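Local coordinates for protein reducing-end xylose-releasing exo-oligoxylanase Rex8A (Paenibacillus barcinonensis, PDB 6SUD) that hydrolyses xylooligosaccharides, including branched ones, by releasing xylose from their reducing ends during xylan breakdown, at residues L39-Y50 and L353-C364. The protein carries 1 engineered substitution. Residues are numbered along the deposited sequence; the frame is centred on the assembly and turned at random.
With XYP (beta-D-xylopyranose), chain J.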
loop_
_atom_site.group_PDB
_atom_site.type_symbol
_atom_site.label_atom_id
_atom_site.label_comp_id
_atom_site.label_asym_id
_atom_site.label_seq_id
_atom_site.Cartn_x
_atom_site.Cartn_y
_atom_site.Cartn_z
ATOM N N LEU A 39 -4.559 8.118 15.165
ATOM C CA LEU A 39 -4.923 6.847 14.488
ATOM C C LEU A 39 -4.760 5.634 15.405
ATOM O O LEU A 39 -5.615 4.739 15.357
ATOM C CB LEU A 39 -4.035 6.680 13.261
ATOM C CG LEU A 39 -4.625 7.159 11.947
ATOM C CD1 LEU A 39 -4.002 6.337 10.830
ATOM C CD2 LEU A 39 -6.149 7.042 11.944
ATOM N N PHE A 40 -3.686 5.578 16.186
ATOM C CA PHE A 40 -3.413 4.417 17.070
ATOM C C PHE A 40 -3.949 4.602 18.497
ATOM O O PHE A 40 -4.234 3.570 19.131
ATOM C CB PHE A 40 -1.921 4.101 17.088
ATOM C CG PHE A 40 -1.464 3.498 15.785
ATOM C CD1 PHE A 40 -1.423 4.261 14.631
ATOM C CD2 PHE A 40 -1.226 2.149 15.679
ATOM C CE1 PHE A 40 -1.104 3.699 13.403
ATOM C CE2 PHE A 40 -0.871 1.587 14.456
ATOM C CZ PHE A 40 -0.792 2.371 13.329
ATOM N N TYR A 41 -4.052 5.822 19.017
ATOM C CA TYR A 41 -4.444 6.043 20.438
ATOM C C TYR A 41 -5.518 7.119 20.587
ATOM O O TYR A 41 -5.740 7.612 21.727
ATOM C CB TYR A 41 -3.200 6.410 21.238
ATOM C CG TYR A 41 -2.251 5.251 21.320
ATOM C CD1 TYR A 41 -2.655 4.095 21.956
ATOM C CD2 TYR A 41 -1.010 5.259 20.704
ATOM C CE1 TYR A 41 -1.845 2.976 22.023
ATOM C CE2 TYR A 41 -0.188 4.139 20.750
ATOM C CZ TYR A 41 -0.602 3.001 21.424
ATOM O OH TYR A 41 0.192 1.896 21.552
ATOM N N GLY A 42 -6.197 7.465 19.498
ATOM C CA GLY A 42 -7.163 8.579 19.529
ATOM C C GLY A 42 -8.513 8.149 20.055
ATOM O O GLY A 42 -8.630 7.036 20.617
ATOM N N ASP A 43 -9.523 8.990 19.844
ATOM C CA ASP A 43 -10.866 8.764 20.439
ATOM C C ASP A 43 -11.615 7.679 19.652
ATOM O O ASP A 43 -11.115 7.233 18.592
ATOM C CB ASP A 43 -11.625 10.082 20.604
ATOM C CG ASP A 43 -12.198 10.685 19.331
ATOM O OD1 ASP A 43 -12.363 9.951 18.335
ATOM O OD2 ASP A 43 -12.484 11.894 19.351
ATOM N N GLU A 44 -12.802 7.311 20.142
ATOM C CA GLU A 44 -13.627 6.190 19.616
ATOM C C GLU A 44 -14.049 6.409 18.153
ATOM O O GLU A 44 -14.427 5.399 17.526
ATOM C CB GLU A 44 -14.851 5.972 20.513
ATOM C CG GLU A 44 -14.535 5.097 21.715
ATOM C CD GLU A 44 -15.627 4.912 22.759
ATOM O OE1 GLU A 44 -16.807 5.204 22.453
ATOM O OE2 GLU A 44 -15.293 4.460 23.883
ATOM N N HIS A 45 -14.001 7.645 17.634
ATOM C CA HIS A 45 -14.510 8.031 16.284
ATOM C C HIS A 45 -13.370 8.211 15.287
ATOM O O HIS A 45 -13.671 8.504 14.128
ATOM C CB HIS A 45 -15.303 9.345 16.347
ATOM C CG HIS A 45 -16.264 9.401 17.482
ATOM N ND1 HIS A 45 -17.338 8.538 17.580
ATOM C CD2 HIS A 45 -16.289 10.171 18.593
ATOM C CE1 HIS A 45 -17.993 8.784 18.694
ATOM N NE2 HIS A 45 -17.367 9.777 19.339
ATOM N N THR A 46 -12.127 8.046 15.729
ATOM C CA THR A 46 -10.911 8.406 14.959
ATOM C C THR A 46 -9.957 7.210 14.873
ATOM O O THR A 46 -9.461 6.946 13.770
ATOM C CB THR A 46 -10.157 9.566 15.611
ATOM O OG1 THR A 46 -11.055 10.658 15.844
ATOM C CG2 THR A 46 -8.985 10.024 14.770
ATOM N N ARG A 47 -9.678 6.541 15.990
ATOM C CA ARG A 47 -8.620 5.490 16.019
ATOM C C ARG A 47 -9.017 4.317 15.130
ATOM O O ARG A 47 -10.217 4.059 14.965
ATOM C CB ARG A 47 -8.354 4.916 17.411
ATOM C CG ARG A 47 -9.400 3.919 17.886
ATOM C CD ARG A 47 -9.247 3.690 19.365
ATOM N NE ARG A 47 -7.998 3.003 19.636
ATOM C CZ ARG A 47 -7.365 2.983 20.800
ATOM N NH1 ARG A 47 -6.231 2.317 20.913
ATOM N NH2 ARG A 47 -7.842 3.637 21.844
ATOM N N ILE A 48 -8.022 3.614 14.601
ATOM C CA ILE A 48 -8.256 2.368 13.816
ATOM C C ILE A 48 -7.441 1.218 14.408
ATOM O O ILE A 48 -7.601 0.098 13.901
ATOM C CB ILE A 48 -7.947 2.599 12.328
ATOM C CG1 ILE A 48 -6.485 2.975 12.098
ATOM C CG2 ILE A 48 -8.906 3.628 11.744
ATOM C CD1 ILE A 48 -6.100 3.101 10.643
ATOM N N TYR A 49 -6.661 1.475 15.459
ATOM C CA TYR A 49 -5.797 0.477 16.137
ATOM C C TYR A 49 -6.358 0.143 17.522
ATOM O O TYR A 49 -6.794 1.057 18.243
ATOM C CB TYR A 49 -4.359 0.978 16.231
ATOM C CG TYR A 49 -3.471 0.123 17.103
ATOM C CD1 TYR A 49 -2.984 -1.099 16.667
ATOM C CD2 TYR A 49 -3.123 0.538 18.380
ATOM C CE1 TYR A 49 -2.150 -1.869 17.462
ATOM C CE2 TYR A 49 -2.306 -0.229 19.189
ATOM C CZ TYR A 49 -1.819 -1.438 18.735
ATOM O OH TYR A 49 -1.013 -2.171 19.563
ATOM N N TYR A 50 -6.344 -1.149 17.861
ATOM C CA TYR A 50 -6.926 -1.717 19.107
ATOM C C TYR A 50 -5.994 -2.771 19.689
ATOM O O TYR A 50 -5.787 -3.826 19.078
ATOM C CB TYR A 50 -8.311 -2.297 18.833
ATOM C CG TYR A 50 -9.285 -1.256 18.349
ATOM C CD1 TYR A 50 -9.364 -0.935 17.002
ATOM C CD2 TYR A 50 -10.051 -0.516 19.238
ATOM C CE1 TYR A 50 -10.221 0.049 16.541
ATOM C CE2 TYR A 50 -10.926 0.460 18.791
ATOM C CZ TYR A 50 -11.016 0.736 17.437
ATOM O OH TYR A 50 -11.861 1.698 16.974
ATOM N N LEU A 353 -7.859 14.089 9.506
ATOM C CA LEU A 353 -8.229 12.654 9.472
ATOM C C LEU A 353 -9.748 12.536 9.341
ATOM O O LEU A 353 -10.486 13.361 9.930
ATOM C CB LEU A 353 -7.756 11.980 10.756
ATOM C CG LEU A 353 -6.265 11.672 10.817
ATOM C CD1 LEU A 353 -5.861 11.316 12.241
ATOM C CD2 LEU A 353 -5.896 10.560 9.845
ATOM N N ARG A 354 -10.211 11.516 8.631
ATOM C CA ARG A 354 -11.655 11.202 8.594
ATOM C C ARG A 354 -12.080 10.624 9.949
ATOM O O ARG A 354 -11.252 9.953 10.600
ATOM C CB ARG A 354 -11.961 10.250 7.442
ATOM C CG ARG A 354 -13.449 10.060 7.219
ATOM C CD ARG A 354 -13.729 9.392 5.898
ATOM N NE ARG A 354 -15.162 9.279 5.707
ATOM C CZ ARG A 354 -15.746 8.633 4.708
ATOM N NH1 ARG A 354 -15.020 8.024 3.784
ATOM N NH2 ARG A 354 -17.066 8.596 4.638
ATOM N N GLN A 355 -13.331 10.871 10.348
ATOM C CA GLN A 355 -13.959 10.236 11.539
ATOM C C GLN A 355 -15.200 9.434 11.132
ATOM O O GLN A 355 -15.688 9.609 10.007
ATOM C CB GLN A 355 -14.304 11.293 12.590
ATOM C CG GLN A 355 -13.091 12.090 13.046
ATOM C CD GLN A 355 -13.330 12.839 14.333
ATOM O OE1 GLN A 355 -14.209 12.499 15.121
ATOM N NE2 GLN A 355 -12.528 13.865 14.561
ATOM N N GLY A 356 -15.663 8.573 12.040
ATOM C CA GLY A 356 -16.902 7.791 11.891
ATOM C C GLY A 356 -16.677 6.503 11.119
ATOM O O GLY A 356 -15.511 6.163 10.861
ATOM N N LYS A 357 -17.771 5.853 10.716
ATOM C CA LYS A 357 -17.813 4.403 10.375
ATOM C C LYS A 357 -16.873 4.078 9.203
ATOM O O LYS A 357 -16.276 2.974 9.215
ATOM C CB LYS A 357 -19.261 3.981 10.100
ATOM C CG LYS A 357 -19.413 2.619 9.441
ATOM C CD LYS A 357 -20.773 1.993 9.598
ATOM C CE LYS A 357 -20.763 0.512 9.269
ATOM N NZ LYS A 357 -19.960 -0.277 10.239
ATOM N N ARG A 358 -16.700 4.980 8.237
ATOM C CA ARG A 358 -16.004 4.662 6.956
ATOM C C ARG A 358 -14.525 5.069 6.984
ATOM O O ARG A 358 -13.890 5.064 5.910
ATOM C CB ARG A 358 -16.725 5.369 5.809
ATOM C CG ARG A 358 -18.182 4.959 5.662
ATOM C CD ARG A 358 -18.314 3.519 5.216
ATOM N NE ARG A 358 -19.456 2.839 5.810
ATOM C CZ ARG A 358 -19.785 1.569 5.590
ATOM N NH1 ARG A 358 -19.067 0.820 4.766
ATOM N NH2 ARG A 358 -20.860 1.062 6.162
ATOM N N ARG A 359 -13.970 5.350 8.158
ATOM C CA ARG A 359 -12.712 6.134 8.274
ATOM C C ARG A 359 -11.474 5.303 7.947
ATOM O O ARG A 359 -10.459 5.917 7.568
ATOM C CB ARG A 359 -12.550 6.691 9.688
ATOM C CG ARG A 359 -12.476 5.629 10.776
ATOM C CD ARG A 359 -12.339 6.287 12.132
ATOM N NE ARG A 359 -12.213 5.344 13.226
ATOM C CZ ARG A 359 -13.233 4.742 13.842
ATOM N NH1 ARG A 359 -14.482 4.962 13.461
ATOM N NH2 ARG A 359 -12.991 3.907 14.839
ATOM N N TYR A 360 -11.539 3.983 8.110
ATOM C CA TYR A 360 -10.354 3.093 8.066
ATOM C C TYR A 360 -9.535 3.356 6.797
ATOM O O TYR A 360 -8.345 3.701 6.905
ATOM C CB TYR A 360 -10.781 1.631 8.179
ATOM C CG TYR A 360 -9.838 0.626 7.569
ATOM C CD1 TYR A 360 -8.677 0.241 8.216
ATOM C CD2 TYR A 360 -10.133 0.030 6.355
ATOM C CE1 TYR A 360 -7.814 -0.686 7.651
ATOM C CE2 TYR A 360 -9.298 -0.915 5.784
ATOM C CZ TYR A 360 -8.138 -1.280 6.441
ATOM O OH TYR A 360 -7.331 -2.222 5.869
ATOM N N TYR A 361 -10.139 3.186 5.622
ATOM C CA TYR A 361 -9.378 3.205 4.346
ATOM C C TYR A 361 -8.803 4.609 4.086
ATOM O O TYR A 361 -7.609 4.784 3.746
ATOM C CB TYR A 361 -10.257 2.713 3.200
ATOM C CG TYR A 361 -9.487 2.491 1.927
ATOM C CD1 TYR A 361 -8.507 1.511 1.848
ATOM C CD2 TYR A 361 -9.762 3.234 0.798
ATOM C CE1 TYR A 361 -7.798 1.306 0.677
ATOM C CE2 TYR A 361 -9.063 3.042 -0.380
ATOM C CZ TYR A 361 -8.077 2.074 -0.440
ATOM O OH TYR A 361 -7.420 1.883 -1.619
ATOM N N ASP A 362 -9.628 5.629 4.256
ATOM C CA ASP A 362 -9.187 7.037 4.077
ATOM C C ASP A 362 -7.951 7.301 4.947
ATOM O O ASP A 362 -7.001 7.926 4.479
ATOM C CB ASP A 362 -10.299 8.008 4.476
ATOM C CG ASP A 362 -11.540 7.901 3.611
ATOM O OD1 ASP A 362 -12.416 7.092 3.942
ATOM O OD2 ASP A 362 -11.616 8.629 2.600
ATOM N N ASN A 363 -8.017 6.893 6.217
ATOM C CA ASN A 363 -7.009 7.249 7.249
ATOM C C ASN A 363 -5.707 6.472 7.011
ATOM O O ASN A 363 -4.630 7.025 7.312
ATOM C CB ASN A 363 -7.585 7.038 8.646
ATOM C CG ASN A 363 -8.560 8.138 9.010
ATOM O OD1 ASN A 363 -8.784 9.055 8.221
ATOM N ND2 ASN A 363 -9.116 8.077 10.206
ATOM N N CYS A 364 -5.778 5.254 6.478
ATOM C CA CYS A 364 -4.556 4.495 6.088
ATOM C C CYS A 364 -3.816 5.276 4.990
ATOM O O CYS A 364 -2.611 5.589 5.173
ATOM C CB CYS A 364 -4.886 3.072 5.652
ATOM S SG CYS A 364 -5.428 2.007 7.021
HETATM O O1 XYP J . -13.935 0.349 1.708
HETATM C C1 XYP J . -12.633 -0.057 1.269
HETATM C C2 XYP J . -12.213 -1.263 2.106
HETATM C C3 XYP J . -10.825 -1.660 1.684
HETATM C C4 XYP J . -10.824 -2.032 0.218
HETATM C C5 XYP J . -11.395 -0.900 -0.624
HETATM O O2 XYP J . -12.196 -1.012 3.526
HETATM O O3 XYP J . -10.391 -2.768 2.473
HETATM O O4 XYP J . -9.466 -2.323 -0.128
HETATM O O5 XYP J . -12.668 -0.462 -0.117
#
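Arg359, at the N-terminal side of helix 359-373, reaches Arg47 in the loop between helix 25-41 and strand 49-52, tying helix to loop in the (alpha/alpha)6 barrel of the family 8 glycosidases. Arg359 NE and NH2 grip Arg47 O side-on, at 2.9 and 2.8 Å, with that oxygen 1° out of the guanidinium plane. A first torsion that sets Arg359 CG between backbone N and carbonyl carbon (chi1 61°), followed by an extended chain, carries the guanidinium across to this oxygen. The backbone between His45 and Thr46 covers one face of the group, while Arg359 NH1 donates to Gly356 O at 3.0 Å. With an alanine in its place, Arg47 O would probably lose both donors and a gap would open beside the 45-46 peptide. The packing is close on the buried side: Leu39 CD2 lies 3.6 Å from Asn363 ND2, and Ile48 CD1 meets Cys364 SG at 3.8 Å. Next along the chain, Tyr360 bonds through its hydroxyl to the probable proton donor Glu70 and turns its ring edge to xylose O2. The solvent side is looser, with Gln355 OE1 no nearer than 3.6 Å to exposed His45, at CB. There the backbone makes the firm link: Gly356 N donates to His45 O in the carbonyl plane, at 2.9 Å and 161°.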